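Local coordinates for AT-less polyketide synthase (Streptomyces platensis subsp. rosaceus, PDB 4QYR), which probably catalyses chain-extending condensation between acyl thioesters, as one ketosynthase domain, with its linker, of the modular synthase that builds the polyketide isomigrastatin, at residues A111-N116 and Y158-H163; G122-D127 and C173-V178; H372-P377 and R398-W403; P486-L491 and F508-M513. All blocks are in the same frame, centred on the assembly; numbering follows the deposited sequence.

Contact 1 (A111-N116 and Y158-H163); sequences ARLPEN and YVLDVH
E115 offers its carbonyl oxygen to H163, and both polar links of this contact end on that atom. The backbone N of H163 donates to E115 O at 2.6 Å, approaching nearly along the C=O axis. A weak second bond reaches the same oxygen from H163 ND1, at 3.4 Å with an N-H...O angle of 131°. CG of H163 stands anti to the carbonyl carbon (chi1 -56°), which places it beside its own backbone N, the other donor to E115 O. The ring meets E115 with its edge, where E115 CB lies in plane, 3.8 Å from ND1. Apolar contact takes over toward the helix. L113 CD1 rests 4.0 Å from L160 CD1 and 4.1 Å from V162 CG1, each pair of side chains crossing obliquely, and L113 also touches L103 of helix 90-106 and M194. D161, with positive phi, ends helix 149-160 in a Schellman motif and turns the chain to run beside 113-116, the two directions only 24° apart. The two segments lead into neighbouring parallel strands of the thiolase-type core, 117-122 and 166-169. In the second subunit, R272 N donates to D161 OD1. One carbonyl thus accepts a main-chain bond and a weak side-chain bond from the same residue, an arrangement consistent with ND1 of H163 carrying a proton.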
loop_
_atom_site.group_PDB
_atom_site.type_symbol
_atom_site.label_atom_id
_atom_site.label_comp_id
_atom_site.label_asym_id
_atom_site.label_seq_id
_atom_site.Cartn_x
_atom_site.Cartn_y
_atom_site.Cartn_z
ATOM N N ALA A 111 -21.416 9.412 10.490
ATOM C CA ALA A 111 -22.612 9.456 9.663
ATOM C C ALA A 111 -22.654 10.650 8.702
ATOM O O ALA A 111 -23.581 10.768 7.897
ATOM C CB ALA A 111 -23.847 9.468 10.550
ATOM N N ARG A 112 -21.672 11.542 8.794
ATOM C CA ARG A 112 -21.625 12.679 7.887
ATOM C C ARG A 112 -20.669 12.366 6.737
ATOM O O ARG A 112 -20.661 13.025 5.697
ATOM C CB ARG A 112 -21.200 13.938 8.630
ATOM C CG ARG A 112 -21.494 15.203 7.873
ATOM C CD ARG A 112 -21.107 16.431 8.656
ATOM N NE ARG A 112 -21.451 17.643 7.923
ATOM C CZ ARG A 112 -20.625 18.666 7.753
ATOM N NH1 ARG A 112 -19.404 18.617 8.269
ATOM N NH2 ARG A 112 -21.015 19.731 7.058
ATOM N N LEU A 113 -19.861 11.337 6.934
ATOM C CA LEU A 113 -18.960 10.883 5.904
ATOM C C LEU A 113 -19.738 10.284 4.768
ATOM O O LEU A 113 -20.748 9.617 4.997
ATOM C CB LEU A 113 -17.993 9.838 6.458
ATOM C CG LEU A 113 -16.988 10.264 7.519
ATOM C CD1 LEU A 113 -16.170 9.047 7.889
ATOM C CD2 LEU A 113 -16.127 11.395 6.968
ATOM N N PRO A 114 -19.273 10.514 3.538
ATOM C CA PRO A 114 -19.789 9.825 2.355
ATOM C C PRO A 114 -19.500 8.359 2.508
ATOM O O PRO A 114 -18.541 8.025 3.196
ATOM C CB PRO A 114 -18.981 10.410 1.207
ATOM C CG PRO A 114 -18.266 11.582 1.779
ATOM C CD PRO A 114 -18.125 11.372 3.226
ATOM N N GLU A 115 -20.280 7.491 1.884
ATOM C CA GLU A 115 -20.022 6.073 2.046
ATOM C C GLU A 115 -18.768 5.635 1.273
ATOM O O GLU A 115 -18.151 4.620 1.600
ATOM C CB GLU A 115 -21.236 5.251 1.627
ATOM C CG GLU A 115 -21.619 5.399 0.180
ATOM C CD GLU A 115 -22.822 4.543 -0.161
ATOM O OE1 GLU A 115 -22.722 3.304 0.000
ATOM O OE2 GLU A 115 -23.868 5.103 -0.571
ATOM N N ASN A 116 -18.368 6.377 0.255
ATOM C CA ASN A 116 -17.123 6.000 -0.377
ATOM C C ASN A 116 -15.987 6.877 0.152
ATOM O O ASN A 116 -15.395 7.689 -0.546
ATOM C CB ASN A 116 -17.222 6.049 -1.911
ATOM C CG ASN A 116 -17.395 7.438 -2.452
ATOM O OD1 ASN A 116 -17.807 8.355 -1.743
ATOM N ND2 ASN A 116 -17.049 7.611 -3.720
ATOM N N TYR A 158 -14.053 -0.347 9.036
ATOM C CA TYR A 158 -15.104 -1.074 9.764
ATOM C C TYR A 158 -15.770 -0.173 10.810
ATOM O O TYR A 158 -16.992 -0.102 10.905
ATOM C CB TYR A 158 -14.531 -2.313 10.431
ATOM C CG TYR A 158 -15.522 -3.123 11.238
ATOM C CD1 TYR A 158 -16.331 -4.062 10.632
ATOM C CD2 TYR A 158 -15.641 -2.955 12.617
ATOM C CE1 TYR A 158 -17.234 -4.814 11.365
ATOM C CE2 TYR A 158 -16.556 -3.694 13.364
ATOM C CZ TYR A 158 -17.344 -4.626 12.727
ATOM O OH TYR A 158 -18.256 -5.385 13.430
ATOM N N VAL A 159 -14.966 0.535 11.591
ATOM C CA VAL A 159 -15.522 1.417 12.621
ATOM C C VAL A 159 -16.378 2.544 12.025
ATOM O O VAL A 159 -17.420 2.878 12.565
ATOM C CB VAL A 159 -14.403 2.004 13.500
ATOM C CG1 VAL A 159 -14.887 3.203 14.251
ATOM C CG2 VAL A 159 -13.898 0.938 14.469
ATOM N N LEU A 160 -15.968 3.081 10.886
ATOM C CA LEU A 160 -16.646 4.212 10.283
ATOM C C LEU A 160 -17.727 3.820 9.290
ATOM O O LEU A 160 -18.483 4.671 8.833
ATOM C CB LEU A 160 -15.625 5.091 9.583
ATOM C CG LEU A 160 -14.536 5.595 10.536
ATOM C CD1 LEU A 160 -13.650 6.627 9.868
ATOM C CD2 LEU A 160 -15.177 6.150 11.802
ATOM N N ASP A 161 -17.806 2.535 8.969
ATOM C CA ASP A 161 -18.702 2.035 7.927
ATOM C C ASP A 161 -18.548 2.798 6.610
ATOM O O ASP A 161 -19.511 3.308 6.057
ATOM C CB ASP A 161 -20.162 2.079 8.393
ATOM C CG ASP A 161 -21.135 1.455 7.379
ATOM O OD1 ASP A 161 -20.793 0.423 6.748
ATOM O OD2 ASP A 161 -22.245 2.016 7.207
ATOM N N VAL A 162 -17.331 2.874 6.101
ATOM C CA VAL A 162 -17.132 3.452 4.782
ATOM C C VAL A 162 -16.587 2.392 3.801
ATOM O O VAL A 162 -16.126 1.346 4.231
ATOM C CB VAL A 162 -16.197 4.627 4.860
ATOM C CG1 VAL A 162 -16.738 5.595 5.847
ATOM C CG2 VAL A 162 -14.839 4.144 5.290
ATOM N N HIS A 163 -16.643 2.674 2.501
ATOM C CA HIS A 163 -16.426 1.663 1.477
ATOM C C HIS A 163 -15.418 2.052 0.417
ATOM O O HIS A 163 -15.342 1.413 -0.631
ATOM C CB HIS A 163 -17.746 1.347 0.792
ATOM C CG HIS A 163 -18.809 0.908 1.739
ATOM N ND1 HIS A 163 -19.802 1.757 2.183
ATOM C CD2 HIS A 163 -19.018 -0.278 2.357
ATOM C CE1 HIS A 163 -20.582 1.106 3.026
ATOM N NE2 HIS A 163 -20.122 -0.128 3.155
#

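Contact 2 (G122-D127 and C173-V178); sequences GVSGSD and CSSSLV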
loop_
_atom_site.group_PDB
_atom_site.type_symbol
_atom_site.label_atom_id
_atom_site.label_comp_id
_atom_site.label_asym_id
_atom_site.label_seq_id
_atom_site.Cartn_x
_atom_site.Cartn_y
_atom_site.Cartn_z
ATOM N N GLY A 122 -0.278 5.070 7.037
ATOM C CA GLY A 122 1.090 4.600 6.922
ATOM C C GLY A 122 1.523 3.957 8.211
ATOM O O GLY A 122 1.188 4.450 9.290
ATOM N N VAL A 123 2.271 2.862 8.099
ATOM C CA VAL A 123 2.707 2.077 9.253
ATOM C C VAL A 123 3.817 1.146 8.793
ATOM O O VAL A 123 3.743 0.616 7.687
ATOM C CB VAL A 123 1.530 1.279 9.846
ATOM C CG1 VAL A 123 0.850 0.479 8.755
ATOM C CG2 VAL A 123 1.998 0.357 10.943
ATOM N N SER A 124 4.848 0.941 9.610
ATOM C CA SER A 124 5.980 0.116 9.170
ATOM C C SER A 124 6.329 -1.072 10.059
ATOM O O SER A 124 6.604 -2.154 9.558
ATOM C CB SER A 124 7.227 0.981 9.011
ATOM O OG SER A 124 7.048 1.902 7.947
ATOM N N GLY A 125 6.332 -0.895 11.370
ATOM C CA GLY A 125 6.834 -1.952 12.219
ATOM C C GLY A 125 5.792 -2.829 12.857
ATOM O O GLY A 125 4.683 -2.391 13.119
ATOM N N SER A 126 6.153 -4.080 13.103
ATOM C CA SER A 126 5.358 -4.947 13.962
ATOM C C SER A 126 6.092 -5.170 15.278
ATOM O O SER A 126 6.305 -6.301 15.701
ATOM C CB SER A 126 5.071 -6.280 13.274
ATOM O OG SER A 126 4.574 -6.067 11.969
ATOM N N ASP A 127 6.499 -4.081 15.910
ATOM C CA ASP A 127 7.277 -4.181 17.130
ATOM C C ASP A 127 6.523 -4.955 18.223
ATOM O O ASP A 127 7.105 -5.796 18.889
ATOM C CB ASP A 127 7.659 -2.785 17.632
ATOM C CG ASP A 127 8.807 -2.160 16.837
ATOM O OD1 ASP A 127 9.086 -2.613 15.695
ATOM O OD2 ASP A 127 9.439 -1.213 17.369
ATOM N N CYS A 173 10.170 5.197 5.677
ATOM C CA CYS A 173 10.229 6.477 6.377
ATOM C C CYS A 173 9.311 7.531 5.757
ATOM O O CYS A 173 9.125 8.609 6.312
ATOM C CB CYS A 173 11.684 6.966 6.406
ATOM S SG CYS A 173 12.848 5.644 6.887
ATOM N N SER A 174 8.735 7.215 4.606
ATOM C CA SER A 174 7.898 8.175 3.903
ATOM C C SER A 174 6.428 7.757 3.862
ATOM O O SER A 174 5.620 8.376 3.167
ATOM C CB SER A 174 8.402 8.366 2.487
ATOM O OG SER A 174 8.306 7.145 1.792
ATOM N N SER A 175 6.087 6.720 4.618
ATOM C CA SER A 175 4.789 6.093 4.486
ATOM C C SER A 175 3.638 7.089 4.561
ATOM O O SER A 175 2.820 7.172 3.627
ATOM C CB SER A 175 4.634 5.008 5.531
ATOM O OG SER A 175 5.513 3.930 5.220
ATOM N N SER A 176 3.590 7.883 5.626
ATOM C CA SER A 176 2.465 8.791 5.783
ATOM C C SER A 176 2.428 9.864 4.687
ATOM O O SER A 176 1.351 10.317 4.317
ATOM C CB SER A 176 2.473 9.441 7.166
ATOM O OG SER A 176 3.521 10.388 7.299
ATOM N N LEU A 177 3.563 10.256 4.117
ATOM C CA LEU A 177 3.451 11.256 3.049
ATOM C C LEU A 177 2.839 10.618 1.792
ATOM O O LEU A 177 1.958 11.187 1.154
ATOM C CB LEU A 177 4.803 11.909 2.726
ATOM C CG LEU A 177 4.558 13.352 2.263
ATOM C CD1 LEU A 177 3.628 14.039 3.243
ATOM C CD2 LEU A 177 5.827 14.162 2.103
ATOM N N VAL A 178 3.291 9.418 1.457
ATOM C CA VAL A 178 2.675 8.654 0.386
ATOM C C VAL A 178 1.157 8.414 0.608
ATOM O O VAL A 178 0.360 8.455 -0.334
ATOM C CB VAL A 178 3.380 7.328 0.240
ATOM C CG1 VAL A 178 2.806 6.571 -0.924
ATOM C CG2 VAL A 178 4.872 7.580 0.053
#
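S175 OG, which faces S124 OG across the contact, is gripped by groups from the end of strand 166-169 and the turn after it: T171 N donates to it, A172 O is a further hydrogen-bond partner and V169 O a weak one. S124 OG is likewise engaged elsewhere, with S356 OG and D170 OD1. The two hydroxyls are 3.7 Å apart and do not count as a hydrogen bond. Both side chains leave their backbones toward the opposite segment; in S175, OG stands anti to the carbonyl carbon (chi1 -69°), which places it facing the other hydroxyl. The closest carbon contact is made by G122 CA, 3.8 Å from S175 CB. V123 N also approaches that carbon, at 4.1 Å. Having no side chain, G122 brings its backbone right up to the first turn of the helix, its CA being 4.3 Å from S176 N. The topology is that of the thiolase fold: strand 117-122, parallel to 166-169 and 194-201, ends here against the start of helix 175-189. C173, just ahead of that helix, occupies the position of the nucleophilic cysteine in ketosynthases, and H353 packs on it, an arrangement consistent with the condensing site of this family. Within the helix, V178 N donates to S174 O at 3.1 Å. S176 OG has its own partner, accepting from L360 N.

Contact 3 (H372-P377 and R398-W403); sequences HRELPP and RELRRW
L375 sets its CD2 methyl over one face of the W403 indole, on a two-stranded antiparallel sheet, 374-375 with 401-402, that joins the end of helix 358-372 to the chain returning from strand 394-396. L375 CD2 makes a CH-pi contact with the six-membered ring, 4.0 Å from its centroid and 25° off the normal, and sits closest to the rim atom CE3 at 3.6 Å. W403 CG, anti to the backbone N (chi1 -171°), is thereby set beside L375, 3.9 Å from L375 CG; Y302 and A369 also pack against the tryptophan. R401 shares the sheet face of its hydrogen-bonded partner L375, its CG 4.1 Å from L375 CB, while its guanidinium forms a salt bridge with E395. E374 and R402, a non-hydrogen-bonded pair, diverge instead, and E374 pairs with R32 of helix 24-33. Farther along, P377 and L400 run alongside each other in the same direction, with P377 CD 4.1 Å from L400 CB. Main-chain bonds hold this register: L375 N to R401 O and R401 N to L375 O form the reciprocal pair, and W403 N donates to R373 O at the Schellman turn that closes the helix. L375 O takes one more contact, a CA-H...O approach from L400 CA at 3.5 Å, with 152° at the hydrogen.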
loop_
_atom_site.group_PDB
_atom_site.type_symbol
_atom_site.label_atom_id
_atom_site.label_comp_id
_atom_site.label_asym_id
_atom_site.label_seq_id
_atom_site.Cartn_x
_atom_site.Cartn_y
_atom_site.Cartn_z
ATOM N N HIS A 372 -0.604 30.315 12.228
ATOM C CA HIS A 372 -0.023 31.332 13.085
ATOM C C HIS A 372 0.925 32.262 12.354
ATOM O O HIS A 372 1.543 33.110 12.972
ATOM C CB HIS A 372 0.713 30.670 14.239
ATOM C CG HIS A 372 -0.193 29.973 15.200
ATOM N ND1 HIS A 372 -0.518 28.641 15.081
ATOM C CD2 HIS A 372 -0.850 30.429 16.293
ATOM C CE1 HIS A 372 -1.336 28.302 16.064
ATOM N NE2 HIS A 372 -1.548 29.369 16.815
ATOM N N ARG A 373 1.034 32.083 11.041
ATOM C CA ARG A 373 1.886 32.914 10.193
ATOM C C ARG A 373 3.273 33.116 10.793
ATOM O O ARG A 373 3.810 34.211 10.761
ATOM C CB ARG A 373 1.210 34.257 9.929
ATOM C CG ARG A 373 0.014 34.141 9.006
ATOM C CD ARG A 373 -0.825 35.398 9.010
ATOM N NE ARG A 373 -1.410 35.685 10.325
ATOM C CZ ARG A 373 -1.440 36.898 10.890
ATOM N NH1 ARG A 373 -0.893 37.939 10.262
ATOM N NH2 ARG A 373 -1.996 37.072 12.090
ATOM N N GLU A 374 3.838 32.047 11.344
ATOM C CA GLU A 374 5.162 32.073 11.957
ATOM C C GLU A 374 6.002 30.850 11.552
ATOM O O GLU A 374 5.477 29.766 11.315
ATOM C CB GLU A 374 5.043 32.124 13.480
ATOM C CG GLU A 374 4.534 33.432 14.038
ATOM C CD GLU A 374 4.285 33.357 15.533
ATOM O OE1 GLU A 374 4.298 32.222 16.054
ATOM O OE2 GLU A 374 4.087 34.415 16.181
ATOM N N LEU A 375 7.315 31.022 11.490
ATOM C CA LEU A 375 8.221 29.908 11.270
ATOM C C LEU A 375 9.083 29.682 12.515
ATOM O O LEU A 375 9.742 30.607 12.993
ATOM C CB LEU A 375 9.093 30.179 10.043
ATOM C CG LEU A 375 8.322 30.187 8.721
ATOM C CD1 LEU A 375 9.207 30.484 7.534
ATOM C CD2 LEU A 375 7.651 28.844 8.549
ATOM N N PRO A 376 9.075 28.455 13.057
ATOM C CA PRO A 376 9.831 28.143 14.276
ATOM C C PRO A 376 11.322 27.854 14.019
ATOM O O PRO A 376 11.716 27.488 12.920
ATOM C CB PRO A 376 9.124 26.881 14.817
ATOM C CG PRO A 376 7.934 26.669 13.958
ATOM C CD PRO A 376 8.251 27.312 12.643
ATOM N N PRO A 377 12.148 27.991 15.056
ATOM C CA PRO A 377 13.592 27.760 14.937
ATOM C C PRO A 377 13.978 26.313 14.660
ATOM O O PRO A 377 13.322 25.396 15.144
ATOM C CB PRO A 377 14.112 28.171 16.309
ATOM C CG PRO A 377 12.949 27.886 17.223
ATOM C CD PRO A 377 11.758 28.318 16.441
ATOM N N ARG A 398 16.756 29.576 11.951
ATOM C CA ARG A 398 17.267 29.208 13.263
ATOM C C ARG A 398 16.724 30.182 14.300
ATOM O O ARG A 398 17.103 30.150 15.472
ATOM C CB ARG A 398 18.793 29.197 13.244
ATOM C CG ARG A 398 19.353 28.312 12.156
ATOM C CD ARG A 398 20.866 28.361 12.114
ATOM N NE ARG A 398 21.386 29.558 11.458
ATOM C CZ ARG A 398 22.683 29.813 11.300
ATOM N NH1 ARG A 398 23.585 28.953 11.744
ATOM N NH2 ARG A 398 23.082 30.921 10.695
ATOM N N GLU A 399 15.820 31.041 13.838
ATOM C CA GLU A 399 15.305 32.155 14.621
ATOM C C GLU A 399 13.803 32.293 14.391
ATOM O O GLU A 399 13.363 32.475 13.256
ATOM C CB GLU A 399 16.008 33.466 14.238
ATOM C CG GLU A 399 15.923 33.905 12.733
ATOM C CD GLU A 399 16.706 33.030 11.723
ATOM O OE1 GLU A 399 17.196 31.948 12.089
ATOM O OE2 GLU A 399 16.842 33.434 10.542
ATOM N N LEU A 400 13.011 32.198 15.450
ATOM C CA LEU A 400 11.566 32.369 15.336
ATOM C C LEU A 400 11.192 33.657 14.606
ATOM O O LEU A 400 11.486 34.762 15.081
ATOM C CB LEU A 400 10.939 32.360 16.723
ATOM C CG LEU A 400 9.451 32.709 16.804
ATOM C CD1 LEU A 400 8.609 31.703 16.045
ATOM C CD2 LEU A 400 9.014 32.787 18.250
ATOM N N ARG A 401 10.549 33.527 13.451
ATOM C CA ARG A 401 10.245 34.701 12.637
ATOM C C ARG A 401 8.797 34.739 12.164
ATOM O O ARG A 401 8.147 33.712 12.048
ATOM C CB ARG A 401 11.176 34.763 11.422
ATOM C CG ARG A 401 10.691 33.942 10.250
ATOM C CD ARG A 401 11.346 34.342 8.940
ATOM N NE ARG A 401 12.747 33.930 8.841
ATOM C CZ ARG A 401 13.315 33.530 7.703
ATOM N NH1 ARG A 401 12.589 33.477 6.584
ATOM N NH2 ARG A 401 14.594 33.165 7.684
ATOM N N ARG A 402 8.293 35.936 11.896
ATOM C CA ARG A 402 6.998 36.079 11.250
ATOM C C ARG A 402 7.111 35.495 9.857
ATOM O O ARG A 402 8.137 35.635 9.207
ATOM C CB ARG A 402 6.560 37.546 11.202
ATOM C CG ARG A 402 5.125 37.766 10.749
ATOM C CD ARG A 402 4.348 38.685 11.708
ATOM N NE ARG A 402 4.792 40.078 11.657
ATOM C CZ ARG A 402 4.258 41.057 12.388
ATOM N NH1 ARG A 402 3.262 40.785 13.224
ATOM N NH2 ARG A 402 4.710 42.306 12.287
ATOM N N TRP A 403 6.075 34.808 9.409
ATOM C CA TRP A 403 6.080 34.242 8.071
ATOM C C TRP A 403 5.367 35.196 7.121
ATOM O O TRP A 403 4.140 35.247 7.078
ATOM C CB TRP A 403 5.417 32.862 8.067
ATOM C CG TRP A 403 5.571 32.130 6.778
ATOM C CD1 TRP A 403 6.187 32.584 5.652
ATOM C CD2 TRP A 403 5.111 30.805 6.475
ATOM N NE1 TRP A 403 6.136 31.633 4.665
ATOM C CE2 TRP A 403 5.481 30.530 5.143
ATOM C CE3 TRP A 403 4.422 29.824 7.200
ATOM C CZ2 TRP A 403 5.184 29.323 4.519
ATOM C CZ3 TRP A 403 4.134 28.614 6.576
ATOM C CH2 TRP A 403 4.515 28.378 5.252
#

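Contact 4 (P486-L491 and F508-M513); sequences PDLADL and FVVGSM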
loop_
_atom_site.group_PDB
_atom_site.type_symbol
_atom_site.label_atom_id
_atom_site.label_comp_id
_atom_site.label_asym_id
_atom_site.label_seq_id
_atom_site.Cartn_x
_atom_site.Cartn_y
_atom_site.Cartn_z
ATOM N N PRO A 486 -16.494 30.918 19.146
ATOM C CA PRO A 486 -17.250 30.480 17.979
ATOM C C PRO A 486 -18.568 31.205 17.939
ATOM O O PRO A 486 -19.095 31.589 18.974
ATOM C CB PRO A 486 -17.457 28.982 18.224
ATOM C CG PRO A 486 -16.462 28.619 19.272
ATOM C CD PRO A 486 -16.323 29.836 20.125
ATOM N N ASP A 487 -19.068 31.415 16.735
ATOM C CA ASP A 487 -20.443 31.810 16.532
ATOM C C ASP A 487 -21.322 30.730 17.147
ATOM O O ASP A 487 -20.988 29.547 17.093
ATOM C CB ASP A 487 -20.715 31.974 15.044
ATOM C CG ASP A 487 -22.066 32.554 14.755
ATOM O OD1 ASP A 487 -23.047 32.194 15.443
ATOM O OD2 ASP A 487 -22.139 33.381 13.821
ATOM N N LEU A 488 -22.449 31.133 17.717
ATOM C CA LEU A 488 -23.252 30.209 18.492
ATOM C C LEU A 488 -23.889 29.116 17.628
ATOM O O LEU A 488 -23.700 27.927 17.896
ATOM C CB LEU A 488 -24.322 30.977 19.259
ATOM C CG LEU A 488 -25.055 30.267 20.400
ATOM C CD1 LEU A 488 -25.367 31.301 21.435
ATOM C CD2 LEU A 488 -26.335 29.634 19.928
ATOM N N ALA A 489 -24.635 29.507 16.596
ATOM C CA ALA A 489 -25.283 28.532 15.725
ATOM C C ALA A 489 -24.260 27.623 15.066
ATOM O O ALA A 489 -24.560 26.481 14.740
ATOM C CB ALA A 489 -26.111 29.216 14.683
ATOM N N ASP A 490 -23.051 28.133 14.872
ATOM C CA ASP A 490 -21.975 27.350 14.284
ATOM C C ASP A 490 -21.468 26.311 15.279
ATOM O O ASP A 490 -21.121 25.177 14.908
ATOM C CB ASP A 490 -20.825 28.264 13.839
ATOM C CG ASP A 490 -20.989 28.772 12.410
ATOM O OD1 ASP A 490 -20.303 29.758 12.041
ATOM O OD2 ASP A 490 -21.795 28.180 11.661
ATOM N N LEU A 491 -21.423 26.727 16.546
ATOM C CA LEU A 491 -21.025 25.860 17.651
ATOM C C LEU A 491 -22.057 24.765 17.796
ATOM O O LEU A 491 -21.710 23.580 17.883
ATOM C CB LEU A 491 -20.875 26.670 18.947
ATOM C CG LEU A 491 -20.743 26.078 20.354
ATOM C CD1 LEU A 491 -22.081 25.892 21.029
ATOM C CD2 LEU A 491 -19.939 24.788 20.361
ATOM N N PHE A 508 -29.713 20.897 25.897
ATOM C CA PHE A 508 -30.408 22.079 26.399
ATOM C C PHE A 508 -30.493 23.152 25.330
ATOM O O PHE A 508 -29.968 22.965 24.251
ATOM C CB PHE A 508 -29.737 22.624 27.664
ATOM C CG PHE A 508 -28.300 23.013 27.495
ATOM C CD1 PHE A 508 -27.933 24.344 27.458
ATOM C CD2 PHE A 508 -27.307 22.054 27.438
ATOM C CE1 PHE A 508 -26.603 24.709 27.331
ATOM C CE2 PHE A 508 -25.976 22.410 27.311
ATOM C CZ PHE A 508 -25.621 23.735 27.254
ATOM N N VAL A 509 -31.176 24.261 25.618
ATOM C CA VAL A 509 -31.401 25.322 24.626
ATOM C C VAL A 509 -30.984 26.705 25.133
ATOM O O VAL A 509 -31.393 27.139 26.210
ATOM C CB VAL A 509 -32.883 25.383 24.180
ATOM C CG1 VAL A 509 -33.103 26.533 23.219
ATOM C CG2 VAL A 509 -33.291 24.081 23.525
ATOM N N VAL A 510 -30.164 27.390 24.339
ATOM C CA VAL A 510 -29.641 28.699 24.711
ATOM C C VAL A 510 -30.031 29.779 23.710
ATOM O O VAL A 510 -30.449 29.482 22.583
ATOM C CB VAL A 510 -28.109 28.692 24.807
ATOM C CG1 VAL A 510 -27.637 27.655 25.811
ATOM C CG2 VAL A 510 -27.510 28.451 23.435
ATOM N N GLY A 511 -29.875 31.031 24.130
ATOM C CA GLY A 511 -30.049 32.169 23.247
ATOM C C GLY A 511 -28.766 32.968 23.128
ATOM O O GLY A 511 -28.624 33.790 22.232
ATOM N N SER A 512 -27.839 32.721 24.048
ATOM C CA SER A 512 -26.556 33.410 24.095
ATOM C C SER A 512 -25.513 32.422 24.533
ATOM O O SER A 512 -25.821 31.248 24.704
ATOM C CB SER A 512 -26.582 34.574 25.068
ATOM O OG SER A 512 -26.490 34.086 26.396
HETATM N N MSE A 513 -24.285 32.875 24.755
HETATM C CA MSE A 513 -23.257 31.888 25.015
HETATM C C MSE A 513 -22.812 31.870 26.484
HETATM O O MSE A 513 -22.137 30.938 26.920
HETATM C CB MSE A 513 -22.059 32.100 24.101
HETATM C CG MSE A 513 -21.238 30.811 23.955
HETATM SE SE MSE A 513 -19.393 30.951 23.403
HETATM C CE MSE A 513 -18.590 30.520 25.122
#
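V510 meets L488 in the linker domain, where a three-stranded antiparallel sheet, with 504-510 as its middle strand, lies beside the start of helix 488-497. In this linker domain of the RhiE-like family, V510 is the last residue of that strand. Its CG2 approaches L488 CD2 to 3.9 Å, and V516 of helix 513-524 packs on the valine too. At G511 the chain leaves the sheet, and the glycine presents its carbonyl carbon to L488 CD1 at 4.1 Å. S512 follows with its backbone, C and O, as the part that touches the same methyl, while its OG bonds with D515 OD1. L488 leaves its helix toward this turn, with CG anti to the backbone N (chi1 -165°), and its two methyls, CD1 and CD2, do the touching. D487, at the N-cap just before, accepts a weak bond from A489 N at its OD1. M513, a selenomethionine, then folds back toward the helix start: its CB lies 4.3 Å from L488 CD1, and its SE atom ends 4.5 Å from P486 O.

Overall arrangement
Contacts 1 and 2 interleave along the chain, in the order 111-116, 122-127, 158-163, 173-178, and lie at the two ends of the same neighbouring parallel strands, 117-122 and 166-169, with centres about 23 Å apart. Contact 3 comes later in the ketosynthase, beside strand 394-396 at the other edge of the mixed sheet, its centre about 38 Å from that of contact 1 and across the chain's centre from it. Contact 4 belongs to the linker domain; its nearest atoms are about 9 Å from those of contact 1, and R112 also touches F493 and V497 of helix 488-497. Contact 2, at the probable condensing site, and contact 4 have centres about 41 Å apart, on opposite sides of the chain's centre.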